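Side-chain contacts in Xaa-Pro Dipeptidase (Alteromonas macleodii, PDB 2QS8), which probably cleaves dipeptides or removes the carboxy-terminal residue of peptides, as a metal-dependent member of the amidohydrolase superfamily with a TIM barrel: residues A220-A225 with A248-I253; E240-A245 with D265-N270; I121-A126 with G130-P135; F107-Q112 with L380-A385; F283-S288 with V305-S310. All blocks are in the same frame, centred on the assembly; numbering follows the deposited sequence.

Contact 1: A220-A225 with A248-I253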
# COMPACT_ATOMS: atom_id res chain seq x y z
N ALA A 220 -9.40 12.00 -3.88
CA ALA A 220 -8.00 12.10 -3.47
C ALA A 220 -7.21 13.00 -4.42
O ALA A 220 -6.29 13.68 -3.99
CB ALA A 220 -7.36 10.72 -3.39
N VAL A 221 -7.58 12.99 -5.70
CA VAL A 221 -6.91 13.82 -6.69
C VAL A 221 -7.15 15.29 -6.36
O VAL A 221 -6.21 16.09 -6.33
CB VAL A 221 -7.45 13.56 -8.13
CG1 VAL A 221 -6.86 14.56 -9.10
CG2 VAL A 221 -7.13 12.14 -8.57
N VAL A 222 -8.40 15.64 -6.12
CA VAL A 222 -8.76 17.01 -5.80
C VAL A 222 -8.14 17.48 -4.49
O VAL A 222 -7.48 18.51 -4.44
CB VAL A 222 -10.30 17.18 -5.72
CG1 VAL A 222 -10.65 18.59 -5.27
CG2 VAL A 222 -10.93 16.88 -7.08
N SER A 223 -8.32 16.71 -3.42
CA SER A 223 -7.76 17.12 -2.14
C SER A 223 -6.25 17.24 -2.19
O SER A 223 -5.67 18.13 -1.58
CB SER A 223 -8.19 16.17 -1.02
OG SER A 223 -7.63 14.88 -1.19
N ALA A 224 -5.59 16.34 -2.93
CA ALA A 224 -4.14 16.38 -3.05
C ALA A 224 -3.71 17.60 -3.86
O ALA A 224 -2.83 18.33 -3.44
CB ALA A 224 -3.63 15.11 -3.70
N ALA A 225 -4.35 17.81 -5.01
CA ALA A 225 -4.03 18.96 -5.87
C ALA A 225 -4.28 20.29 -5.16
O ALA A 225 -3.54 21.25 -5.35
CB ALA A 225 -4.83 18.90 -7.15
N ALA A 248 -16.45 15.71 -7.32
CA ALA A 248 -15.23 15.79 -6.52
C ALA A 248 -14.69 17.22 -6.47
O ALA A 248 -13.95 17.58 -5.56
CB ALA A 248 -14.16 14.83 -7.06
N GLY A 249 -15.06 18.01 -7.47
CA GLY A 249 -14.63 19.40 -7.51
C GLY A 249 -13.52 19.76 -8.48
O GLY A 249 -12.82 20.74 -8.26
N VAL A 250 -13.37 18.99 -9.56
CA VAL A 250 -12.33 19.29 -10.52
C VAL A 250 -12.66 20.62 -11.23
O VAL A 250 -13.80 21.06 -11.21
CB VAL A 250 -12.15 18.14 -11.55
CG1 VAL A 250 -11.83 16.86 -10.82
CG2 VAL A 250 -13.41 17.97 -12.38
N ASP A 251 -11.65 21.24 -11.84
CA ASP A 251 -11.81 22.51 -12.52
C ASP A 251 -12.40 22.43 -13.92
O ASP A 251 -13.14 23.32 -14.34
CB ASP A 251 -10.46 23.23 -12.57
CG ASP A 251 -9.92 23.53 -11.19
OD1 ASP A 251 -10.36 24.53 -10.58
OD2 ASP A 251 -9.08 22.76 -10.70
N SER A 252 -12.10 21.36 -14.64
CA SER A 252 -12.63 21.23 -15.99
C SER A 252 -12.76 19.79 -16.48
O SER A 252 -12.03 18.89 -16.06
CB SER A 252 -11.76 22.04 -16.96
OG SER A 252 -10.44 21.54 -17.01
N ILE A 253 -13.72 19.60 -17.37
CA ILE A 253 -13.98 18.31 -17.99
C ILE A 253 -13.60 18.48 -19.46
O ILE A 253 -14.06 19.41 -20.13
CB ILE A 253 -15.48 17.93 -17.91
CG1 ILE A 253 -15.91 17.72 -16.45
CG2 ILE A 253 -15.73 16.70 -18.76
CD1 ILE A 253 -15.12 16.65 -15.72

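Contact 2: E240-A245 with D265-N270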
# COMPACT_ATOMS: atom_id res chain seq x y z
N GLU A 240 -20.74 8.50 -16.16
CA GLU A 240 -20.45 8.12 -14.78
C GLU A 240 -19.10 8.59 -14.23
O GLU A 240 -19.03 9.14 -13.13
CB GLU A 240 -20.57 6.61 -14.59
CG GLU A 240 -20.23 6.20 -13.17
CD GLU A 240 -21.03 5.01 -12.68
OE1 GLU A 240 -20.87 3.89 -13.22
OE2 GLU A 240 -21.84 5.20 -11.73
N GLY A 241 -18.02 8.36 -14.98
CA GLY A 241 -16.73 8.79 -14.50
C GLY A 241 -16.74 10.30 -14.41
O GLY A 241 -16.24 10.88 -13.45
N MSE A 242 -17.33 10.92 -15.43
CA MSE A 242 -17.42 12.37 -15.50
C MSE A 242 -18.05 12.96 -14.23
O MSE A 242 -17.51 13.89 -13.64
CB MSE A 242 -18.24 12.76 -16.73
CG MSE A 242 -18.29 14.24 -17.02
SE MSE A 242 -19.36 14.64 -18.64
CE MSE A 242 -19.03 16.55 -18.86
N LYS A 243 -19.18 12.40 -13.81
CA LYS A 243 -19.87 12.89 -12.61
C LYS A 243 -19.10 12.67 -11.30
O LYS A 243 -19.18 13.48 -10.37
CB LYS A 243 -21.27 12.27 -12.53
CG LYS A 243 -22.17 12.78 -13.66
CD LYS A 243 -23.60 12.28 -13.58
CE LYS A 243 -23.71 10.82 -13.94
NZ LYS A 243 -25.10 10.49 -14.37
N ARG A 244 -18.32 11.59 -11.23
CA ARG A 244 -17.53 11.35 -10.02
C ARG A 244 -16.54 12.50 -9.89
O ARG A 244 -16.25 12.96 -8.79
CB ARG A 244 -16.78 10.01 -10.12
CG ARG A 244 -17.68 8.79 -10.19
CD ARG A 244 -16.90 7.48 -10.14
NE ARG A 244 -17.79 6.32 -10.22
CZ ARG A 244 -17.39 5.05 -10.27
NH1 ARG A 244 -16.10 4.74 -10.26
NH2 ARG A 244 -18.29 4.08 -10.33
N ALA A 245 -16.03 12.96 -11.03
CA ALA A 245 -15.06 14.05 -11.06
C ALA A 245 -15.70 15.41 -10.81
O ALA A 245 -15.13 16.24 -10.11
CB ALA A 245 -14.32 14.05 -12.40
N ASP A 265 -26.15 19.84 -14.94
CA ASP A 265 -26.57 20.63 -13.79
C ASP A 265 -25.49 20.58 -12.71
O ASP A 265 -25.26 21.57 -12.00
CB ASP A 265 -27.89 20.11 -13.23
CG ASP A 265 -29.07 20.39 -14.16
OD1 ASP A 265 -29.12 21.50 -14.72
OD2 ASP A 265 -29.94 19.51 -14.32
N LEU A 266 -24.82 19.45 -12.57
CA LEU A 266 -23.76 19.33 -11.58
C LEU A 266 -22.64 20.30 -11.94
O LEU A 266 -22.12 20.99 -11.07
CB LEU A 266 -23.22 17.90 -11.53
CG LEU A 266 -24.10 16.91 -10.76
CD1 LEU A 266 -23.58 15.50 -10.97
CD2 LEU A 266 -24.09 17.27 -9.28
N MSE A 267 -22.28 20.37 -13.22
CA MSE A 267 -21.22 21.27 -13.64
C MSE A 267 -21.58 22.73 -13.42
O MSE A 267 -20.72 23.55 -13.09
CB MSE A 267 -20.88 21.03 -15.10
CG MSE A 267 -20.05 19.79 -15.31
SE MSE A 267 -19.69 19.60 -17.22
CE MSE A 267 -18.20 20.89 -17.43
N ILE A 268 -22.85 23.05 -13.61
CA ILE A 268 -23.32 24.41 -13.41
C ILE A 268 -23.28 24.75 -11.92
O ILE A 268 -22.84 25.83 -11.53
CB ILE A 268 -24.76 24.58 -13.92
CG1 ILE A 268 -24.78 24.40 -15.44
CG2 ILE A 268 -25.29 25.96 -13.56
CD1 ILE A 268 -26.16 24.36 -16.04
N GLU A 269 -23.72 23.82 -11.09
CA GLU A 269 -23.74 24.02 -9.65
C GLU A 269 -22.36 24.17 -9.03
O GLU A 269 -22.16 24.94 -8.09
CB GLU A 269 -24.46 22.86 -8.98
CG GLU A 269 -24.63 22.99 -7.48
CD GLU A 269 -25.02 21.67 -6.83
OE1 GLU A 269 -25.95 21.00 -7.34
OE2 GLU A 269 -24.39 21.30 -5.81
N ASN A 270 -21.40 23.41 -9.56
CA ASN A 270 -20.03 23.44 -9.05
C ASN A 270 -19.14 24.43 -9.81
O ASN A 270 -17.99 24.64 -9.44
CB ASN A 270 -19.41 22.03 -9.14
CG ASN A 270 -20.07 21.04 -8.19
OD1 ASN A 270 -19.92 21.13 -6.98
ND2 ASN A 270 -20.80 20.08 -8.75

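Contact 3: I121-A126 with G130-P135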
# COMPACT_ATOMS: atom_id res chain seq x y z
N ILE A 121 6.83 20.80 -19.50
CA ILE A 121 7.47 21.44 -18.37
C ILE A 121 8.83 22.03 -18.80
O ILE A 121 9.14 23.18 -18.49
CB ILE A 121 7.68 20.44 -17.23
CG1 ILE A 121 6.33 20.12 -16.58
CG2 ILE A 121 8.69 20.98 -16.23
CD1 ILE A 121 6.34 18.89 -15.70
N SER A 122 9.62 21.24 -19.52
CA SER A 122 10.92 21.73 -19.98
C SER A 122 10.77 22.85 -21.01
O SER A 122 11.52 23.83 -20.99
CB SER A 122 11.73 20.58 -20.59
OG SER A 122 11.99 19.57 -19.63
N LEU A 123 9.80 22.72 -21.90
CA LEU A 123 9.60 23.73 -22.92
C LEU A 123 9.17 25.05 -22.27
O LEU A 123 9.67 26.13 -22.63
CB LEU A 123 8.54 23.26 -23.91
CG LEU A 123 8.37 24.08 -25.18
CD1 LEU A 123 9.73 24.21 -25.87
CD2 LEU A 123 7.35 23.43 -26.10
N ARG A 124 8.26 24.96 -21.31
CA ARG A 124 7.76 26.12 -20.58
C ARG A 124 8.92 26.86 -19.94
O ARG A 124 9.05 28.06 -20.10
CB ARG A 124 6.78 25.68 -19.48
CG ARG A 124 6.35 26.81 -18.55
CD ARG A 124 5.79 26.25 -17.25
NE ARG A 124 6.83 25.70 -16.40
CZ ARG A 124 6.62 24.84 -15.41
NH1 ARG A 124 5.39 24.42 -15.13
NH2 ARG A 124 7.64 24.40 -14.69
N ASP A 125 9.77 26.12 -19.23
CA ASP A 125 10.91 26.74 -18.56
C ASP A 125 11.89 27.39 -19.53
O ASP A 125 12.44 28.45 -19.23
CB ASP A 125 11.64 25.73 -17.67
CG ASP A 125 10.82 25.32 -16.46
OD1 ASP A 125 9.80 25.98 -16.16
OD2 ASP A 125 11.19 24.33 -15.79
N ALA A 126 12.11 26.75 -20.69
CA ALA A 126 13.02 27.29 -21.69
C ALA A 126 12.45 28.58 -22.27
O ALA A 126 13.17 29.55 -22.47
CB ALA A 126 13.25 26.26 -22.82
N GLY A 130 13.57 32.84 -21.75
CA GLY A 130 14.03 33.43 -23.00
C GLY A 130 14.96 32.63 -23.90
O GLY A 130 15.64 33.21 -24.75
N LYS A 131 14.98 31.31 -23.75
CA LYS A 131 15.84 30.47 -24.58
C LYS A 131 15.30 30.36 -26.01
O LYS A 131 16.06 30.17 -26.96
CB LYS A 131 15.98 29.08 -23.97
CG LYS A 131 16.42 29.08 -22.50
CD LYS A 131 17.78 29.75 -22.32
CE LYS A 131 18.13 29.89 -20.84
NZ LYS A 131 18.14 28.56 -20.14
N LEU A 132 13.98 30.47 -26.14
CA LEU A 132 13.34 30.41 -27.45
C LEU A 132 11.94 31.01 -27.36
O LEU A 132 11.41 31.22 -26.27
CB LEU A 132 13.25 28.97 -27.98
CG LEU A 132 12.26 28.03 -27.31
CD1 LEU A 132 12.08 26.79 -28.15
CD2 LEU A 132 12.74 27.66 -25.92
N ALA A 133 11.35 31.29 -28.51
CA ALA A 133 10.02 31.87 -28.56
C ALA A 133 8.91 30.81 -28.49
O ALA A 133 9.07 29.68 -28.96
CB ALA A 133 9.88 32.69 -29.81
N GLY A 134 7.80 31.20 -27.89
CA GLY A 134 6.66 30.31 -27.74
C GLY A 134 5.58 30.96 -26.89
O GLY A 134 5.73 32.08 -26.43
N PRO A 135 4.47 30.25 -26.66
CA PRO A 135 3.39 30.81 -25.85
C PRO A 135 3.67 30.62 -24.36
O PRO A 135 4.66 30.00 -23.99
CB PRO A 135 2.19 30.00 -26.30
CG PRO A 135 2.81 28.62 -26.45
CD PRO A 135 4.13 28.90 -27.14

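Contact 4: F107-Q112 with L380-A385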
# COMPACT_ATOMS: atom_id res chain seq x y z
N PHE A 107 -2.15 32.05 -30.61
CA PHE A 107 -2.33 31.58 -29.25
C PHE A 107 -1.09 31.85 -28.40
O PHE A 107 -0.08 31.16 -28.50
CB PHE A 107 -2.71 30.10 -29.24
CG PHE A 107 -4.08 29.83 -29.80
CD1 PHE A 107 -4.31 29.90 -31.17
CD2 PHE A 107 -5.15 29.59 -28.95
CE1 PHE A 107 -5.60 29.73 -31.68
CE2 PHE A 107 -6.43 29.42 -29.45
CZ PHE A 107 -6.65 29.49 -30.82
N THR A 108 -1.21 32.88 -27.56
CA THR A 108 -0.13 33.32 -26.69
C THR A 108 -0.05 32.56 -25.37
O THR A 108 0.96 32.60 -24.67
CB THR A 108 -0.27 34.84 -26.42
OG1 THR A 108 -1.61 35.13 -26.00
CG2 THR A 108 0.06 35.63 -27.69
N THR A 109 -1.12 31.87 -25.02
CA THR A 109 -1.13 31.09 -23.79
C THR A 109 -1.83 29.77 -24.07
O THR A 109 -2.86 29.74 -24.74
CB THR A 109 -1.88 31.82 -22.63
OG1 THR A 109 -1.23 33.05 -22.31
CG2 THR A 109 -1.88 30.94 -21.37
N VAL A 110 -1.26 28.67 -23.57
CA VAL A 110 -1.86 27.36 -23.75
C VAL A 110 -1.71 26.54 -22.48
O VAL A 110 -0.84 26.79 -21.65
CB VAL A 110 -1.22 26.55 -24.92
CG1 VAL A 110 -1.40 27.28 -26.24
CG2 VAL A 110 0.27 26.32 -24.65
N ARG A 111 -2.60 25.56 -22.32
CA ARG A 111 -2.55 24.65 -21.19
C ARG A 111 -2.25 23.26 -21.78
O ARG A 111 -3.11 22.67 -22.44
CB ARG A 111 -3.90 24.63 -20.45
CG ARG A 111 -3.88 23.85 -19.14
CD ARG A 111 -5.25 23.79 -18.44
NE ARG A 111 -6.24 23.08 -19.24
CZ ARG A 111 -7.40 22.63 -18.78
NH1 ARG A 111 -7.74 22.83 -17.51
NH2 ARG A 111 -8.21 21.95 -19.57
N GLN A 112 -1.03 22.75 -21.59
CA GLN A 112 -0.69 21.42 -22.08
C GLN A 112 -1.17 20.43 -21.02
O GLN A 112 -0.69 20.43 -19.89
CB GLN A 112 0.82 21.24 -22.27
CG GLN A 112 1.18 19.82 -22.71
CD GLN A 112 1.95 19.79 -24.01
OE1 GLN A 112 1.79 20.65 -24.87
NE2 GLN A 112 2.80 18.78 -24.17
N LEU A 380 -1.37 42.36 -18.72
CA LEU A 380 -0.18 42.09 -19.52
C LEU A 380 -0.47 42.30 -21.00
O LEU A 380 -1.57 42.00 -21.49
CB LEU A 380 0.31 40.65 -19.27
CG LEU A 380 0.83 40.35 -17.85
CD1 LEU A 380 1.15 38.86 -17.71
CD2 LEU A 380 2.08 41.18 -17.58
N ALA A 381 0.53 42.81 -21.71
CA ALA A 381 0.42 43.10 -23.14
C ALA A 381 0.54 41.89 -24.07
O ALA A 381 1.58 41.67 -24.70
CB ALA A 381 1.45 44.17 -23.53
N ASP A 382 -0.53 41.12 -24.15
CA ASP A 382 -0.61 39.96 -25.02
C ASP A 382 -1.72 40.30 -26.02
O ASP A 382 -2.90 40.27 -25.68
CB ASP A 382 -0.99 38.70 -24.22
CG ASP A 382 0.21 38.02 -23.58
OD1 ASP A 382 1.27 38.68 -23.43
OD2 ASP A 382 0.09 36.83 -23.22
N LEU A 383 -1.33 40.64 -27.25
CA LEU A 383 -2.30 41.02 -28.27
C LEU A 383 -2.03 40.42 -29.64
O LEU A 383 -0.89 40.15 -30.02
CB LEU A 383 -2.36 42.54 -28.42
CG LEU A 383 -2.46 43.44 -27.19
CD1 LEU A 383 -1.08 43.62 -26.57
CD2 LEU A 383 -3.03 44.81 -27.59
N ILE A 384 -3.10 40.24 -30.40
CA ILE A 384 -2.99 39.72 -31.75
C ILE A 384 -3.84 40.60 -32.66
O ILE A 384 -4.67 41.38 -32.18
CB ILE A 384 -3.51 38.26 -31.85
CG1 ILE A 384 -5.01 38.21 -31.56
CG2 ILE A 384 -2.74 37.37 -30.89
CD1 ILE A 384 -5.67 36.89 -31.93
N ALA A 385 -3.63 40.48 -33.96
CA ALA A 385 -4.38 41.26 -34.93
C ALA A 385 -4.62 40.41 -36.16
O ALA A 385 -3.87 39.48 -36.42
CB ALA A 385 -3.62 42.51 -35.29

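Contact 5: F283-S288 with V305-S310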
# COMPACT_ATOMS: atom_id res chain seq x y z
N PHE A 283 -12.06 14.98 -36.00
CA PHE A 283 -10.86 14.35 -36.56
C PHE A 283 -10.94 12.82 -36.54
O PHE A 283 -10.78 12.17 -37.58
CB PHE A 283 -9.62 14.79 -35.79
CG PHE A 283 -8.33 14.32 -36.40
CD1 PHE A 283 -7.71 15.06 -37.40
CD2 PHE A 283 -7.74 13.14 -35.99
CE1 PHE A 283 -6.54 14.62 -37.99
CE2 PHE A 283 -6.56 12.69 -36.57
CZ PHE A 283 -5.96 13.43 -37.57
N VAL A 284 -11.18 12.25 -35.37
CA VAL A 284 -11.25 10.80 -35.26
C VAL A 284 -12.44 10.22 -36.01
O VAL A 284 -12.39 9.07 -36.46
CB VAL A 284 -11.26 10.33 -33.77
CG1 VAL A 284 -9.99 10.76 -33.07
CG2 VAL A 284 -12.47 10.87 -33.06
N ALA A 285 -13.51 11.00 -36.13
CA ALA A 285 -14.66 10.53 -36.88
C ALA A 285 -14.32 10.29 -38.34
O ALA A 285 -14.45 9.20 -38.85
CB ALA A 285 -15.81 11.52 -36.77
N GLU A 286 -13.82 11.35 -38.96
CA GLU A 286 -13.41 11.31 -40.36
C GLU A 286 -12.39 10.20 -40.60
O GLU A 286 -12.54 9.40 -41.52
CB GLU A 286 -12.80 12.65 -40.76
CG GLU A 286 -12.40 12.76 -42.23
CD GLU A 286 -11.34 13.84 -42.47
OE1 GLU A 286 -11.49 14.96 -41.93
OE2 GLU A 286 -10.37 13.57 -43.21
N LYS A 287 -11.37 10.14 -39.75
CA LYS A 287 -10.32 9.13 -39.89
C LYS A 287 -10.80 7.71 -39.65
O LYS A 287 -10.22 6.77 -40.19
CB LYS A 287 -9.15 9.45 -38.96
CG LYS A 287 -8.51 10.82 -39.21
CD LYS A 287 -7.98 10.94 -40.62
CE LYS A 287 -7.28 12.27 -40.83
NZ LYS A 287 -6.76 12.41 -42.22
N SER A 288 -11.86 7.55 -38.86
CA SER A 288 -12.38 6.22 -38.57
C SER A 288 -12.97 5.54 -39.80
O SER A 288 -13.25 4.34 -39.79
CB SER A 288 -13.45 6.30 -37.48
OG SER A 288 -14.63 6.88 -37.98
N VAL A 305 -17.35 7.87 -30.31
CA VAL A 305 -17.14 9.11 -29.58
C VAL A 305 -17.07 10.37 -30.42
O VAL A 305 -17.81 11.33 -30.19
CB VAL A 305 -15.85 9.02 -28.70
CG1 VAL A 305 -15.57 10.36 -28.03
CG2 VAL A 305 -16.01 7.94 -27.65
N GLY A 306 -16.17 10.39 -31.40
CA GLY A 306 -16.01 11.56 -32.24
C GLY A 306 -17.23 12.36 -32.73
O GLY A 306 -17.27 13.57 -32.56
N PRO A 307 -18.23 11.71 -33.36
CA PRO A 307 -19.43 12.39 -33.87
C PRO A 307 -20.34 13.05 -32.84
O PRO A 307 -21.05 14.00 -33.16
CB PRO A 307 -20.16 11.28 -34.63
CG PRO A 307 -19.08 10.27 -34.95
CD PRO A 307 -18.26 10.27 -33.69
N GLN A 308 -20.33 12.53 -31.62
CA GLN A 308 -21.19 13.04 -30.55
C GLN A 308 -20.75 14.35 -29.89
O GLN A 308 -21.58 15.06 -29.32
CB GLN A 308 -21.34 11.96 -29.47
CG GLN A 308 -22.21 12.34 -28.28
CD GLN A 308 -23.64 12.68 -28.67
OE1 GLN A 308 -24.29 11.91 -29.38
NE2 GLN A 308 -24.13 13.82 -28.21
N ILE A 309 -19.47 14.68 -29.94
CA ILE A 309 -18.99 15.90 -29.30
C ILE A 309 -19.70 17.17 -29.78
O ILE A 309 -20.13 17.99 -28.97
CB ILE A 309 -17.47 16.05 -29.45
CG1 ILE A 309 -16.77 14.92 -28.68
CG2 ILE A 309 -17.01 17.39 -28.89
CD1 ILE A 309 -15.26 14.97 -28.70
N SER A 310 -19.81 17.34 -31.10
CA SER A 310 -20.47 18.52 -31.66
C SER A 310 -21.91 18.65 -31.14
O SER A 310 -22.39 19.75 -30.87
CB SER A 310 -20.50 18.44 -33.19
OG SER A 310 -21.22 17.30 -33.62

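Contact 1: A220-A225 with A248-I253
Val222 puts both of its methyl groups against the turn that ends helix 239-248, and nearly all of the contact hangs on that one side chain. CG2 does most of the work: it lies 3.8 Å from Ala248 CB and also 3.8 Å from Val250 CG1, bridging the last helical methyl and the first branched side chain beyond the turn. CG1 comes in beside it and rests 3.5 Å from Ala248 O, so the valine straddles that carbonyl oxygen with two methyls. The torsion explains the split. With CG1 anti to the backbone N (chi1 175°), CG2 falls on the backbone-N side of Val222, where it can reach Ala248 and Val250 together. Val250 answers with CG1 trans to its own carbonyl carbon (chi1 -58°), bringing that methyl across to Val222.

Between them, Gly249 takes a positive phi of 104° as the helix ends in a Schellman motif. The tight turn redirects the chain, carrying Val250 from the helix end toward strand 252-253. Val250 is buried and also packs on Val232 and Val234 of strand 231-236, while Ala248 also touches Gln215, Val218 and Asp219, on the same helix as Val222. Further on, Asp251 is anchored by a salt bridge to Arg367 and by the backbone N of Val232. Helix 215-227, strand 231-236, helix 239-248 and strand 252-253 follow one another here, with the strands parallel: this is side-by-side packing of successive helices in the beta-alpha repeats of a TIM barrel.

Contact 2: E240-A245 with D265-N270
Met242 and Met267, both selenomethionine in this crystal, meet where two consecutive outer helices of the TIM barrel, 239-248 and 261-270, lie over the short strand 252-253 that the chain passes through between them. The two long side chains cross at about a right angle. Met242 reaches over fully extended, CG anti to the backbone N (chi1 -173°), and brings its terminal CE to 3.5 Å from Met267 SE. Met267 instead bends at its last torsion, chi3 80°, which turns its own methyl aside and leaves SE facing the incoming CE. Both side chains also rest on Ile253, so the pair is buried above the strand.

Nearer the surface, Leu266 and Lys243 make a second crossing, again roughly perpendicular. Leu266 CD1 sits 4.1 Å from both Lys243 CG and Lys243 CD, touching the aliphatic part of the lysine. Beyond it the chain bends away at chi3, and the ammonium group ends in salt bridges with Asp260 and Glu262. On the other flank of helix 239-248, Arg244 pairs with Asp227 of a second subunit. One turn after Leu266, Asn270 ND2 folds back to donate to Leu266 O at 2.8 Å, from the face of that carbonyl opposite to Asn270 N.

Contact 3: I121-A126 with G130-P135
Ala126 and Leu132 touch closely, methyl to methyl, with Ala126 CB 3.4 Å from Leu132 CD2. The other branch of the leucine, CD1, goes to Leu123 one turn earlier and meets its CD1 at 4.2 Å, the two side chains crossing at about a right angle. Leu132 can serve both because its CG stands between the backbone N and the carbonyl carbon (chi1 72°), which folds the fork back toward the helix. Beside this apolar patch Lys131 N donates to Ala126 O at 2.8 Å, almost straight down the carbonyl bond. Lys131 CB and CG lie close to the same oxygen, at 3.2 Å and 3.3 Å, before the rest of the chain turns away.

That bond belongs to a Schellman motif closing helix 119-128: Gly130, with phi 73°, is the C-prime residue, and its own N bonds back to Ile127 O. Ser129 OG lies within hydrogen-bonding reach of both Asp125 O and Ala126 O. Farther out, Leu123 packs on Ala95 and Ala99 and Leu132 on Thr96, all of helix 88-104, while Ile137 of strand 136-139 also touches Leu123. Arg124 grips Asp125 OD1 side-on with NE and NH2; the oxygen lies in the guanidinium plane, and both nitrogens come from the same face of the carboxylate.

Contact 4: F107-Q112 with L380-A385
Thr108 and Asp382 meet in a buried contact in which polar groups come together only at van der Waals distance, where the Thr108 end of strand 107-112 faces the loop leading into strand 383-386 of the same mixed sheet. Asp382 OD2 lies 3.7 Å from Thr108 OG1 and 3.8 Å from Thr108 CB, too far for a hydrogen bond with the hydroxyl. The two side chains run past each other in opposite directions. Thr108 carries OG1 between its backbone N and carbonyl carbon (chi1 50°), and this turns the hydroxyl to the carboxylate. Thr109 stands across the same oxygen at about a right angle, its OG1 4.1 Å from Asp382 OD2.

The carboxylate is satisfied by other partners: OD1 accepts from the backbone N of Asp406, and OD2 forms a salt bridge with Arg136 NE. These hold both oxygens of a buried acid, and the arginine would be expected to keep it ionised. Arg136 also joins the two sides, since its backbone bonds to Thr108 and Val110 while its side chain reaches Asp382.

Strand 60-67 pairs in parallel with 107-112 and antiparallel with 383-386, so it lies between them in the sheet; Val403 of strand 400-405 covers Thr108, and strand 136-139 borders 107-112 along its other edge.

Contact 5: F283-S288 with V305-S310
Val305, packed on His237 and Thr257 in the loops, leads into Gly306, whose CA takes the methyl CG2 of Val284 at 3.7 Å. Gly306 has no side chain, and Val284 CG2 and the backbone of Ala285 fill the place beside its CA. The CA atoms of Gly306 and Ala285, the nearest such pair of the two segments, approach to 4.9 Å, while the axes of the short segments 283-287 and 305-310 pass 7.8 Å apart at an angle of 136°. Val284 presents CG2 by placing it between its backbone N and carbonyl carbon (CG1 at chi1 -61°).

Pro307 comes next, and the CG edge of its ring meets Ala285 CB at 3.9 Å. Helix 299-319 is kinked here: a proline has no N-H to give to the preceding turn, and the N of Ser310 also lacks such a bond. Beyond Gln308, which bonds to Asp311 and Thr312, Ile309 leaves this interface, packing on Ile278 and touching the bound methionine. The side chain of Val284 is itself about 4 Å from that ligand at the nearest atoms. The contact is wholly apolar, so the two helices beside the pocket are joined by close fit of small groups rather than by directed bonds.

How the contacts relate
Contact 4 is the fully buried one and the most polar, with a carboxylate facing two threonines, while contact 3 lies at the surface and alone of the five has a hydrogen bond between its segments. Contacts 1, 2 and 5 are partly buried and apolar, joining helices around the barrel. Contacts 1 and 2 share helix 239-248 and interlock along the chain, Ile253 CG2 resting 3.3 Å from Met242 CE. Contact 3 leans on contact 4 through Pro135, packed against the backbone of Thr108. Ser252 and Arg111 probably link contacts 1 and 4 by a hydrogen bond. Contact 5 touches none of the others and stands nearest the bound methionine.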